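Lovastatin nonaketide synthase, polyketide synthase component (PDB 7CPX) builds the dihydromonacolin L nonaketide of lovastatin biosynthesis from malonyl-CoA, as a homodimeric multidomain polyketide synthase working with its partner lovC. Local coordinates at residues D75-F80 and H99-E104; A79-F84 and Y928-S933. The protein carries 2 engineered substitutions. All blocks are in the same frame, centred on the assembly; numbering follows the deposited sequence.

Contact 1: D75-F80 and H99-E104; sequences DDLGAF and HRLLLE
The ring of Phe80 makes the largest share of the contact, lying against Arg100 on helix 97-113. A CH-pi contact brings Arg100 CB over one face, 3.8 Å from the ring centroid and displaced toward the rim, while Arg100 CD comes to 3.5 Å from Phe80 CD2. With CG anti to the backbone N (chi1 169°), the ring projects from the loop to the helix surface, where Leu103 CD1 touches its far end, Phe80 CZ, at 4.0 Å. A second apolar pair joins Leu77 CD2 to Leu101 CD2 at 3.6 Å, the two side chains crossing at about a right angle.

Polar groups frame these carbons without a hydrogen bond between the segments. Glu104 OE2 lies at the ring edge, 3.2 Å from Phe80 CD1; the other oxygen, OE1, forms a salt bridge with Arg19. The bend at chi3 (-75°) puts Arg100 NE 3.6 Å from Leu77 O, which lies at the guanidinium edge.

A type I beta turn from Asp76 to Ala79, with an Asx turn in which Gly78 N donates to Asp76 OD1, shapes the loop that packs on this helix of the ketosynthase, a thiolase-type fold.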
# COMPACT_ATOMS: atom_id res chain seq x y z
N ASP A 75 12.71 30.85 9.88
CA ASP A 75 13.91 30.59 9.10
C ASP A 75 13.88 29.17 8.56
O ASP A 75 13.30 28.27 9.18
CB ASP A 75 15.18 30.80 9.94
CG ASP A 75 16.45 30.66 9.12
OD1 ASP A 75 16.35 30.47 7.89
OD2 ASP A 75 17.54 30.75 9.72
N ASP A 76 14.50 28.97 7.40
CA ASP A 76 14.61 27.65 6.80
C ASP A 76 15.68 26.87 7.54
O ASP A 76 16.88 27.09 7.34
CB ASP A 76 14.93 27.76 5.31
CG ASP A 76 14.99 26.41 4.62
OD1 ASP A 76 14.68 25.39 5.27
OD2 ASP A 76 15.35 26.37 3.43
N LEU A 77 15.26 25.95 8.41
CA LEU A 77 16.21 25.22 9.23
C LEU A 77 17.13 24.33 8.40
O LEU A 77 18.24 24.03 8.84
CB LEU A 77 15.47 24.37 10.26
CG LEU A 77 14.50 25.12 11.18
CD1 LEU A 77 14.36 24.39 12.49
CD2 LEU A 77 14.94 26.55 11.43
N GLY A 78 16.69 23.91 7.21
CA GLY A 78 17.59 23.20 6.32
C GLY A 78 18.66 24.08 5.72
O GLY A 78 19.72 23.57 5.33
N ALA A 79 18.43 25.39 5.65
CA ALA A 79 19.44 26.33 5.18
C ALA A 79 20.50 26.48 6.26
O ALA A 79 20.29 27.15 7.27
CB ALA A 79 18.80 27.67 4.85
N PHE A 80 21.66 25.85 6.04
CA PHE A 80 22.71 25.78 7.04
C PHE A 80 24.06 25.95 6.36
O PHE A 80 24.28 25.45 5.26
CB PHE A 80 22.64 24.44 7.78
CG PHE A 80 23.84 24.16 8.65
CD1 PHE A 80 24.09 24.92 9.77
CD2 PHE A 80 24.69 23.11 8.35
CE1 PHE A 80 25.17 24.65 10.58
CE2 PHE A 80 25.77 22.83 9.15
CZ PHE A 80 26.02 23.60 10.26
N HIS A 99 20.86 20.19 15.85
CA HIS A 99 22.31 20.28 15.94
C HIS A 99 22.85 21.43 15.09
O HIS A 99 23.77 22.14 15.51
CB HIS A 99 22.95 18.96 15.49
CG HIS A 99 22.40 17.76 16.19
ND1 HIS A 99 22.74 16.47 15.83
CD2 HIS A 99 21.54 17.65 17.23
CE1 HIS A 99 22.11 15.62 16.61
NE2 HIS A 99 21.37 16.31 17.47
N ARG A 100 22.30 21.62 13.89
CA ARG A 100 22.77 22.69 13.02
C ARG A 100 22.51 24.06 13.65
O ARG A 100 23.41 24.91 13.71
CB ARG A 100 22.09 22.58 11.66
CG ARG A 100 22.31 21.23 10.98
CD ARG A 100 21.98 21.27 9.50
NE ARG A 100 20.55 21.30 9.22
CZ ARG A 100 19.83 20.24 8.87
NH1 ARG A 100 20.36 19.03 8.81
NH2 ARG A 100 18.55 20.40 8.58
N LEU A 101 21.29 24.28 14.12
CA LEU A 101 20.98 25.54 14.77
C LEU A 101 21.74 25.69 16.08
O LEU A 101 22.05 26.82 16.48
CB LEU A 101 19.48 25.66 15.01
CG LEU A 101 18.70 26.30 13.86
CD1 LEU A 101 18.80 25.44 12.61
CD2 LEU A 101 17.26 26.53 14.24
N LEU A 102 22.05 24.59 16.76
CA LEU A 102 22.88 24.67 17.95
C LEU A 102 24.28 25.14 17.61
O LEU A 102 24.84 25.99 18.31
CB LEU A 102 22.92 23.32 18.66
CG LEU A 102 21.73 23.01 19.55
CD1 LEU A 102 21.69 21.53 19.89
CD2 LEU A 102 21.79 23.84 20.82
N LEU A 103 24.86 24.61 16.53
CA LEU A 103 26.16 25.09 16.09
C LEU A 103 26.11 26.58 15.78
O LEU A 103 26.96 27.36 16.22
CB LEU A 103 26.62 24.30 14.87
CG LEU A 103 27.10 22.87 15.11
CD1 LEU A 103 27.23 22.13 13.80
CD2 LEU A 103 28.44 22.89 15.83
N GLU A 104 25.09 26.99 15.02
CA GLU A 104 24.98 28.40 14.64
C GLU A 104 24.82 29.28 15.87
O GLU A 104 25.50 30.32 16.00
CB GLU A 104 23.81 28.59 13.68
CG GLU A 104 24.03 27.93 12.33
CD GLU A 104 22.83 28.09 11.40
OE1 GLU A 104 21.74 28.42 11.90
OE2 GLU A 104 22.99 27.88 10.18

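Contact 2: A79-F84 and Y928-S933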
# COMPACT_ATOMS: atom_id res chain seq x y z
N ALA A 79 18.43 25.39 5.65
CA ALA A 79 19.44 26.33 5.18
C ALA A 79 20.50 26.48 6.26
O ALA A 79 20.29 27.15 7.27
CB ALA A 79 18.80 27.67 4.85
N PHE A 80 21.66 25.85 6.04
CA PHE A 80 22.71 25.78 7.04
C PHE A 80 24.06 25.95 6.36
O PHE A 80 24.28 25.45 5.26
CB PHE A 80 22.64 24.44 7.78
CG PHE A 80 23.84 24.16 8.65
CD1 PHE A 80 24.09 24.92 9.77
CD2 PHE A 80 24.69 23.11 8.35
CE1 PHE A 80 25.17 24.65 10.58
CE2 PHE A 80 25.77 22.83 9.15
CZ PHE A 80 26.02 23.60 10.26
N ASP A 81 24.96 26.67 7.03
CA ASP A 81 26.29 26.93 6.49
C ASP A 81 27.20 25.75 6.82
O ASP A 81 28.08 25.81 7.68
CB ASP A 81 26.84 28.24 7.04
CG ASP A 81 27.93 28.83 6.17
OD1 ASP A 81 28.67 28.04 5.55
OD2 ASP A 81 28.05 30.07 6.11
N ALA A 82 26.96 24.65 6.10
CA ALA A 82 27.75 23.45 6.31
C ALA A 82 29.22 23.70 6.01
O ALA A 82 30.11 23.18 6.71
CB ALA A 82 27.21 22.31 5.45
N ALA A 83 29.51 24.48 4.97
CA ALA A 83 30.89 24.80 4.65
C ALA A 83 31.57 25.52 5.81
O ALA A 83 32.76 25.32 6.06
CB ALA A 83 30.95 25.66 3.38
N PHE A 84 30.82 26.37 6.52
CA PHE A 84 31.40 27.09 7.65
C PHE A 84 31.89 26.13 8.72
O PHE A 84 32.97 26.32 9.29
CB PHE A 84 30.36 28.05 8.23
CG PHE A 84 30.84 28.81 9.44
CD1 PHE A 84 30.80 28.24 10.69
CD2 PHE A 84 31.32 30.11 9.31
CE1 PHE A 84 31.24 28.94 11.80
CE2 PHE A 84 31.75 30.81 10.41
CZ PHE A 84 31.71 30.22 11.66
N TYR A 928 26.98 36.52 12.42
CA TYR A 928 27.62 35.99 11.22
C TYR A 928 26.56 35.71 10.16
O TYR A 928 25.55 35.06 10.45
CB TYR A 928 28.39 34.71 11.54
CG TYR A 928 29.10 34.12 10.35
CD1 TYR A 928 30.39 34.50 10.02
CD2 TYR A 928 28.47 33.18 9.54
CE1 TYR A 928 31.04 33.96 8.93
CE2 TYR A 928 29.11 32.64 8.45
CZ TYR A 928 30.39 33.03 8.14
OH TYR A 928 31.03 32.49 7.05
N PRO A 929 26.75 36.18 8.92
CA PRO A 929 25.76 35.92 7.87
C PRO A 929 25.86 34.51 7.33
O PRO A 929 26.54 34.27 6.32
CB PRO A 929 26.11 36.96 6.81
CG PRO A 929 27.57 37.14 6.96
CD PRO A 929 27.86 37.01 8.43
N TRP A 930 25.20 33.57 8.00
CA TRP A 930 25.28 32.18 7.59
C TRP A 930 24.84 32.02 6.14
O TRP A 930 23.88 32.65 5.69
CB TRP A 930 24.41 31.32 8.51
CG TRP A 930 24.71 31.56 9.95
CD1 TRP A 930 23.99 32.32 10.82
CD2 TRP A 930 25.84 31.06 10.69
NE1 TRP A 930 24.59 32.31 12.06
CE2 TRP A 930 25.72 31.55 12.00
CE3 TRP A 930 26.92 30.25 10.36
CZ2 TRP A 930 26.65 31.25 12.99
CZ3 TRP A 930 27.84 29.95 11.34
CH2 TRP A 930 27.70 30.45 12.64
N ASP A 931 25.57 31.18 5.41
CA ASP A 931 25.40 31.10 3.96
C ASP A 931 23.94 30.84 3.59
O ASP A 931 23.35 31.57 2.79
CB ASP A 931 26.30 30.01 3.40
CG ASP A 931 26.24 29.93 1.89
OD1 ASP A 931 26.63 30.91 1.22
OD2 ASP A 931 25.81 28.88 1.37
N ARG A 932 23.35 29.80 4.16
CA ARG A 932 21.94 29.45 3.96
C ARG A 932 21.60 29.21 2.49
O ARG A 932 20.41 29.09 2.16
CB ARG A 932 21.02 30.53 4.53
CG ARG A 932 21.04 30.62 6.05
CD ARG A 932 19.87 31.44 6.57
NE ARG A 932 19.85 31.52 8.03
CZ ARG A 932 20.41 32.49 8.74
NH1 ARG A 932 21.06 33.48 8.16
NH2 ARG A 932 20.32 32.45 10.06
N SER A 933 22.59 29.14 1.61
CA SER A 933 22.30 28.98 0.19
C SER A 933 21.67 27.63 -0.10
O SER A 933 20.71 27.54 -0.88
CB SER A 933 23.58 29.16 -0.63
OG SER A 933 24.15 30.43 -0.41
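Phe84 packs against Tyr928 and Trp930, which also touch each other, in an aromatic cluster that joins a ketosynthase loop to a segment more than 800 residues further along the chain, consistent with the post-acyltransferase linker of this family. Its ring takes a different part in each of two edge-to-face pairs. Toward Tyr928 it offers its edge: CE2 lies over the tyrosine face, offset toward the rim, with the planes at 59° and Phe84 CD2 3.3 Å from Tyr928 CZ. Toward Trp930 it offers a face, and Trp930 CZ3 stands over its centre, 3.5 Å from Phe84 CD1, with the planes at 76°. The indole is covered on one face by Tyr928 CD2, so the three rings interlock. Trp930 NE1 is hydrogen-bonded to Glu108 and Tyr928 OH to Lys480 N, which fastens the cluster to its surroundings.

Asp81 extends beside the rings with CG anti to the backbone N (chi1 -159°), and its carboxylate serves both segments. Asp81 OD1 accepts from Phe84 N at 2.9 Å, an Asx motif within the loop, and OD2 reaches the edge of the Tyr928 ring. At the other end of the contact, Ala79 CB meets Arg932 CB at 3.6 Å. The hydrogen bond between the segments runs from Asp931 N to Asp81 OD2, 2.8 Å long, the donor standing above the carboxylate plane.

From the N terminus, the chain leaves strand 69-70 and enters the loop that supplies the first segment of both contacts. Contact 1 closes a short loop, with 18 residues, including helix 89-94, leading from 75-80 to helix 97-113. Contact 2 spans 843 residues, starts from an overlapping part of the same loop, and encloses helix 97-113 within its long closure; the two closures cross, overlapping at Ala79 and Phe80. Their centres lie 8 Å apart. Asp75 OD2 forms a salt bridge with Arg932 NE at 3.0 Å, and Glu104 O packs on Trp930 CZ2. The 75-84 loop thus packs on both helix 97-113 and segment 928-933, tying the ketosynthase to the probable post-acyltransferase linker.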